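Local coordinates for protein HicB3 antitoxin (Yersinia pestis, PDB 4P78) that binds the HicA3 toxin as its partner antitoxin in a toxin-antitoxin complex, and so probably neutralises it, at residues P4-K9 and D69-E74; P19-C24 and P55-P60. All blocks are in the same frame, centred on the assembly; numbering follows the deposited sequence.

Contact 1 of 2, residues P4-K9 and D69-E74; sequences PIFIFK and DPRLKE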
loop_
_atom_site.group_PDB
_atom_site.type_symbol
_atom_site.label_atom_id
_atom_site.label_comp_id
_atom_site.label_asym_id
_atom_site.label_seq_id
_atom_site.Cartn_x
_atom_site.Cartn_y
_atom_site.Cartn_z
ATOM N N PRO A 4 4.416 -2.801 5.905
ATOM C CA PRO A 4 3.216 -2.086 5.461
ATOM C C PRO A 4 2.905 -0.930 6.389
ATOM O O PRO A 4 3.102 -1.067 7.605
ATOM C CB PRO A 4 2.119 -3.138 5.548
ATOM C CG PRO A 4 2.605 -4.097 6.620
ATOM C CD PRO A 4 4.105 -4.099 6.537
ATOM N N ILE A 5 2.447 0.184 5.827
ATOM C CA ILE A 5 1.856 1.261 6.617
ATOM C C ILE A 5 0.487 1.602 6.040
ATOM O O ILE A 5 0.251 1.423 4.846
ATOM C CB ILE A 5 2.747 2.529 6.650
ATOM C CG1 ILE A 5 3.098 2.986 5.234
ATOM C CG2 ILE A 5 4.026 2.282 7.488
ATOM C CD1 ILE A 5 3.785 4.350 5.187
ATOM N N PHE A 6 -0.428 2.046 6.894
ATOM C CA PHE A 6 -1.724 2.547 6.448
ATOM C C PHE A 6 -1.648 4.055 6.550
ATOM O O PHE A 6 -1.332 4.573 7.623
ATOM C CB PHE A 6 -2.889 2.026 7.313
ATOM C CG PHE A 6 -3.235 0.581 7.103
ATOM C CD1 PHE A 6 -2.553 -0.201 6.184
ATOM C CD2 PHE A 6 -4.267 0.006 7.822
ATOM C CE1 PHE A 6 -2.891 -1.522 6.004
ATOM C CE2 PHE A 6 -4.612 -1.317 7.639
ATOM C CZ PHE A 6 -3.925 -2.077 6.728
ATOM N N ILE A 7 -1.905 4.781 5.460
ATOM C CA ILE A 7 -1.873 6.226 5.569
ATOM C C ILE A 7 -3.149 6.908 5.078
ATOM O O ILE A 7 -3.897 6.381 4.249
ATOM C CB ILE A 7 -0.662 6.833 4.827
ATOM C CG1 ILE A 7 -0.816 6.739 3.324
ATOM C CG2 ILE A 7 0.640 6.183 5.278
ATOM C CD1 ILE A 7 0.316 7.410 2.586
ATOM N N PHE A 8 -3.360 8.106 5.608
ATOM C CA PHE A 8 -4.598 8.847 5.450
ATOM C C PHE A 8 -4.260 10.294 5.171
ATOM O O PHE A 8 -3.315 10.839 5.748
ATOM C CB PHE A 8 -5.461 8.734 6.710
ATOM C CG PHE A 8 -5.744 7.330 7.112
ATOM C CD1 PHE A 8 -6.896 6.690 6.681
ATOM C CD2 PHE A 8 -4.847 6.630 7.907
ATOM C CE1 PHE A 8 -7.152 5.382 7.053
ATOM C CE2 PHE A 8 -5.100 5.324 8.263
ATOM C CZ PHE A 8 -6.257 4.700 7.829
ATOM N N LYS A 9 -5.020 10.916 4.282
ATOM C CA LYS A 9 -4.789 12.316 3.930
ATOM C C LYS A 9 -5.137 13.270 5.078
ATOM O O LYS A 9 -6.169 13.115 5.721
ATOM C CB LYS A 9 -5.598 12.680 2.691
ATOM C CG LYS A 9 -4.758 13.217 1.557
ATOM C CD LYS A 9 -4.158 14.539 1.928
ATOM C CE LYS A 9 -2.964 14.882 1.051
ATOM N NZ LYS A 9 -2.218 16.042 1.621
ATOM N N ASP A 69 -8.279 -6.069 5.301
ATOM C CA ASP A 69 -8.357 -5.168 6.468
ATOM C C ASP A 69 -9.351 -4.037 6.236
ATOM O O ASP A 69 -9.122 -3.138 5.420
ATOM C CB ASP A 69 -6.975 -4.593 6.809
ATOM C CG ASP A 69 -6.894 -4.036 8.232
ATOM O OD1 ASP A 69 -5.857 -4.248 8.892
ATOM O OD2 ASP A 69 -7.857 -3.390 8.693
ATOM N N PRO A 70 -10.462 -4.064 6.980
ATOM C CA PRO A 70 -11.544 -3.086 6.836
ATOM C C PRO A 70 -11.118 -1.647 7.111
ATOM O O PRO A 70 -11.795 -0.733 6.652
ATOM C CB PRO A 70 -12.570 -3.543 7.876
ATOM C CG PRO A 70 -11.792 -4.329 8.851
ATOM C CD PRO A 70 -10.720 -5.014 8.072
ATOM N N ARG A 71 -10.016 -1.452 7.831
ATOM C CA ARG A 71 -9.568 -0.100 8.169
ATOM C C ARG A 71 -9.184 0.661 6.907
ATOM O O ARG A 71 -9.336 1.876 6.837
ATOM C CB ARG A 71 -8.397 -0.142 9.154
ATOM C CG ARG A 71 -8.797 -0.652 10.523
ATOM C CD ARG A 71 -7.597 -0.817 11.430
ATOM N NE ARG A 71 -6.716 -1.890 10.990
ATOM C CZ ARG A 71 -5.630 -2.273 11.654
ATOM N NH1 ARG A 71 -4.866 -3.263 11.192
ATOM N NH2 ARG A 71 -5.299 -1.650 12.774
ATOM N N LEU A 72 -8.714 -0.055 5.894
ATOM C CA LEU A 72 -8.404 0.607 4.632
ATOM C C LEU A 72 -9.683 1.154 3.994
ATOM O O LEU A 72 -9.746 2.329 3.627
ATOM C CB LEU A 72 -7.677 -0.345 3.684
ATOM C CG LEU A 72 -6.229 -0.615 4.119
ATOM C CD1 LEU A 72 -5.540 -1.630 3.212
ATOM C CD2 LEU A 72 -5.412 0.685 4.217
ATOM N N LYS A 73 -10.704 0.309 3.906
ATOM C CA LYS A 73 -11.993 0.687 3.337
ATOM C C LYS A 73 -12.682 1.832 4.109
ATOM O O LYS A 73 -13.198 2.778 3.508
ATOM C CB LYS A 73 -12.899 -0.544 3.292
ATOM C CG LYS A 73 -12.324 -1.709 2.453
ATOM C CD LYS A 73 -12.208 -2.983 3.290
ATOM C CE LYS A 73 -11.610 -4.169 2.519
ATOM N NZ LYS A 73 -12.337 -5.446 2.846
ATOM N N GLU A 74 -12.666 1.750 5.437
ATOM C CA GLU A 74 -13.395 2.684 6.304
ATOM C C GLU A 74 -13.111 4.180 6.130
ATOM O O GLU A 74 -14.034 5.003 6.168
ATOM C CB GLU A 74 -13.117 2.343 7.771
ATOM C CG GLU A 74 -13.799 1.100 8.288
ATOM C CD GLU A 74 -13.279 0.705 9.662
ATOM O OE1 GLU A 74 -13.604 -0.413 10.129
ATOM O OE2 GLU A 74 -12.533 1.514 10.267
#
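A buried packing contact sets helix 70-75 against the first strand of the antiparallel sheet, the two segments running nearly parallel with their axes 9.6 Å apart at closest. Phe6 carries it. Its CB points toward the helix, and with CG anti to the carbonyl carbon (chi1 -73°) one ring face lies under methyl CD2 of Leu72, which is 3.6 Å from the Phe6 ring centroid. This is a CH-pi contact, and a branched aliphatic tip suits the flat ring. At the ring edge stands the carboxylate of Asp69, turned steeply to the ring, with OD1 3.4 Å from Phe6 CE2, where the weakly positive C-H rim probably favours it. Asp69 is also the N-cap of the helix: aspartate is short enough for OD2 to take the backbone N of Arg71 at 3.0 Å, using its anti lone pair. The syn lone pairs face the guanidinium of Arg71, which bends back at chi3 and forms a side-on, two-pronged salt bridge, NE to OD2 and NH1 to OD1 (2.7 Å, in the guanidinium plane). Thus fixed, Arg71 offers NH2 to Gln56 of the HicA3 toxin chain. Phe8 CE1 adds an edge contact, 4.1 Å from Arg71 O.

Contact 2 of 2, residues P19-C24 and P55-P60; sequences PDIDGC and PLPSPP
The oxygen of water 1 is held by two hydrogen bonds, one from each segment: it accepts from Ser58 N at 3.0 Å and donates to Asp20 O at 3.0 Å. Residues 55-60 are extended throughout, with polyproline II-like backbone angles. Four of the six are prolines and have no N-H to give, so Ser58 supplies one of the few backbone donors here. Beside the water the two segments meet directly. CB of Pro57 approaches the carbonyl of Asp20, 3.3 Å from Asp20 O, and CG of the same ring rests 3.9 Å from Ile21 CG1, the two side chains crossing obliquely. Ile21 has CG1 beside its backbone N and CG2 beside its carbonyl carbon, and both branches come up against CG of Pro57, CG1 the nearer, while helix 31-52 also packs on Ile21 through Phe42 and His45. At the other end Asp20 OD2 comes within 4.0 Å of Pro60 CA; its polar partner is Tyr66 OH on helix 63-67, a hydrogen bond. Ile21 also opens a type II beta turn, closed by Cys24 N to Ile21 O at 3.1 Å. Gly23 fits the turn's third position, because with phi at 96° a CB would collide with the carbonyl O of Asp22. The backbone of Gly23 hydrogen-bonds to the HicA3 toxin chain. With no direct hydrogen bond between the two segments, the loops are joined by one shared water and by proline-aliphatic packing, a join that probably depends more on fit of shape than on paired polar groups.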
loop_
_atom_site.group_PDB
_atom_site.type_symbol
_atom_site.label_atom_id
_atom_site.label_comp_id
_atom_site.label_asym_id
_atom_site.label_seq_id
_atom_site.Cartn_x
_atom_site.Cartn_y
_atom_site.Cartn_z
ATOM N N PRO A 19 -0.031 -1.216 10.540
ATOM C CA PRO A 19 -1.136 -2.115 10.903
ATOM C C PRO A 19 -0.672 -3.323 11.731
ATOM O O PRO A 19 -1.478 -3.908 12.440
ATOM C CB PRO A 19 -1.684 -2.561 9.535
ATOM C CG PRO A 19 -0.501 -2.453 8.611
ATOM C CD PRO A 19 0.216 -1.204 9.086
ATOM N N ASP A 20 0.601 -3.686 11.654
ATOM C CA ASP A 20 1.110 -4.794 12.466
ATOM C C ASP A 20 1.654 -4.338 13.825
ATOM O O ASP A 20 2.040 -5.159 14.665
ATOM C CB ASP A 20 2.208 -5.542 11.724
ATOM C CG ASP A 20 1.719 -6.119 10.403
ATOM O OD1 ASP A 20 0.831 -6.990 10.422
ATOM O OD2 ASP A 20 2.207 -5.673 9.351
ATOM N N ILE A 21 1.714 -3.032 14.036
ATOM C CA ILE A 21 2.292 -2.527 15.274
ATOM C C ILE A 21 1.288 -1.590 15.932
ATOM O O ILE A 21 1.267 -0.392 15.644
ATOM C CB ILE A 21 3.641 -1.821 15.012
ATOM C CG1 ILE A 21 4.474 -2.647 14.019
ATOM C CG2 ILE A 21 4.407 -1.609 16.312
ATOM C CD1 ILE A 21 5.831 -2.062 13.730
ATOM N N ASP A 22 0.424 -2.171 16.765
ATOM C CA ASP A 22 -0.609 -1.427 17.478
ATOM C C ASP A 22 -0.009 -0.283 18.271
ATOM O O ASP A 22 0.852 -0.507 19.121
ATOM C CB ASP A 22 -1.381 -2.334 18.446
ATOM C CG ASP A 22 -2.426 -3.189 17.754
ATOM O OD1 ASP A 22 -2.881 -2.848 16.632
ATOM O OD2 ASP A 22 -2.804 -4.210 18.359
ATOM N N GLY A 23 -0.481 0.927 17.994
ATOM C CA GLY A 23 -0.100 2.109 18.750
ATOM C C GLY A 23 1.024 2.903 18.121
ATOM O O GLY A 23 1.400 3.968 18.622
ATOM N N CYS A 24 1.578 2.407 17.019
ATOM C CA CYS A 24 2.714 3.101 16.417
ATOM C C CYS A 24 2.260 4.028 15.293
ATOM O O CYS A 24 2.029 3.568 14.161
ATOM C CB CYS A 24 3.735 2.096 15.892
ATOM S SG CYS A 24 5.285 2.854 15.349
ATOM N N PRO A 55 4.311 -7.234 24.511
ATOM C CA PRO A 55 4.504 -8.055 23.302
ATOM C C PRO A 55 5.120 -7.283 22.138
ATOM O O PRO A 55 4.723 -6.151 21.869
ATOM C CB PRO A 55 3.085 -8.480 22.926
ATOM C CG PRO A 55 2.293 -8.333 24.142
ATOM C CD PRO A 55 2.908 -7.238 24.957
ATOM N N LEU A 56 6.085 -7.898 21.468
ATOM C CA LEU A 56 6.694 -7.333 20.276
ATOM C C LEU A 56 5.941 -7.807 19.033
ATOM O O LEU A 56 5.477 -8.939 18.991
ATOM C CB LEU A 56 8.169 -7.736 20.209
ATOM C CG LEU A 56 9.051 -7.088 21.270
ATOM C CD1 LEU A 56 10.318 -7.906 21.479
ATOM C CD2 LEU A 56 9.378 -5.649 20.832
ATOM N N PRO A 57 5.796 -6.935 18.021
ATOM C CA PRO A 57 5.074 -7.363 16.827
ATOM C C PRO A 57 5.868 -8.387 16.016
ATOM O O PRO A 57 7.088 -8.464 16.140
ATOM C CB PRO A 57 4.915 -6.061 16.039
ATOM C CG PRO A 57 6.131 -5.281 16.410
ATOM C CD PRO A 57 6.306 -5.556 17.883
ATOM N N SER A 58 5.168 -9.166 15.198
ATOM C CA SER A 58 5.807 -10.102 14.284
ATOM C C SER A 58 5.989 -9.444 12.913
ATOM O O SER A 58 5.357 -8.427 12.623
ATOM C CB SER A 58 4.974 -11.379 14.180
ATOM O OG SER A 58 3.596 -11.068 14.214
ATOM N N PRO A 59 6.865 -10.016 12.066
ATOM C CA PRO A 59 7.066 -9.492 10.715
ATOM C C PRO A 59 5.753 -9.443 9.929
ATOM O O PRO A 59 4.744 -9.989 10.393
ATOM C CB PRO A 59 8.046 -10.499 10.098
ATOM C CG PRO A 59 8.745 -11.094 11.249
ATOM C CD PRO A 59 7.730 -11.182 12.332
ATOM N N PRO A 60 5.754 -8.777 8.765
ATOM C CA PRO A 60 4.517 -8.626 7.987
ATOM C C PRO A 60 3.868 -9.950 7.589
ATOM O O PRO A 60 4.553 -10.896 7.191
ATOM C CB PRO A 60 4.982 -7.862 6.745
ATOM C CG PRO A 60 6.153 -7.072 7.214
ATOM C CD PRO A 60 6.853 -7.960 8.213
HETATM O O HOH W 1 2.526 -8.094 14.338
#

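In the fold
Along the chain the segments come in the order 4-9, 19-24, 55-60, 69-74, so contact 1 spans the whole of contact 2. Their centres are 15 Å apart, yet they touch: Pro19 CB packs 3.6 Å from Phe6 CZ, and Pro4 meets both Pro19 and Asp20. Contact 1 joins strand 2-9, an inner strand of the four-stranded antiparallel sheet, to helix 70-75; contact 2 joins the loop between strands 14-17 and 25-28 to the one after helix 31-52. Both contacts lie at the toxin interface, through Arg71 and Gly23, and Pro4 and Pro60 pack on Phe31 of the second antitoxin subunit, so one continuous packed region probably serves both toxin binding and antitoxin pairing.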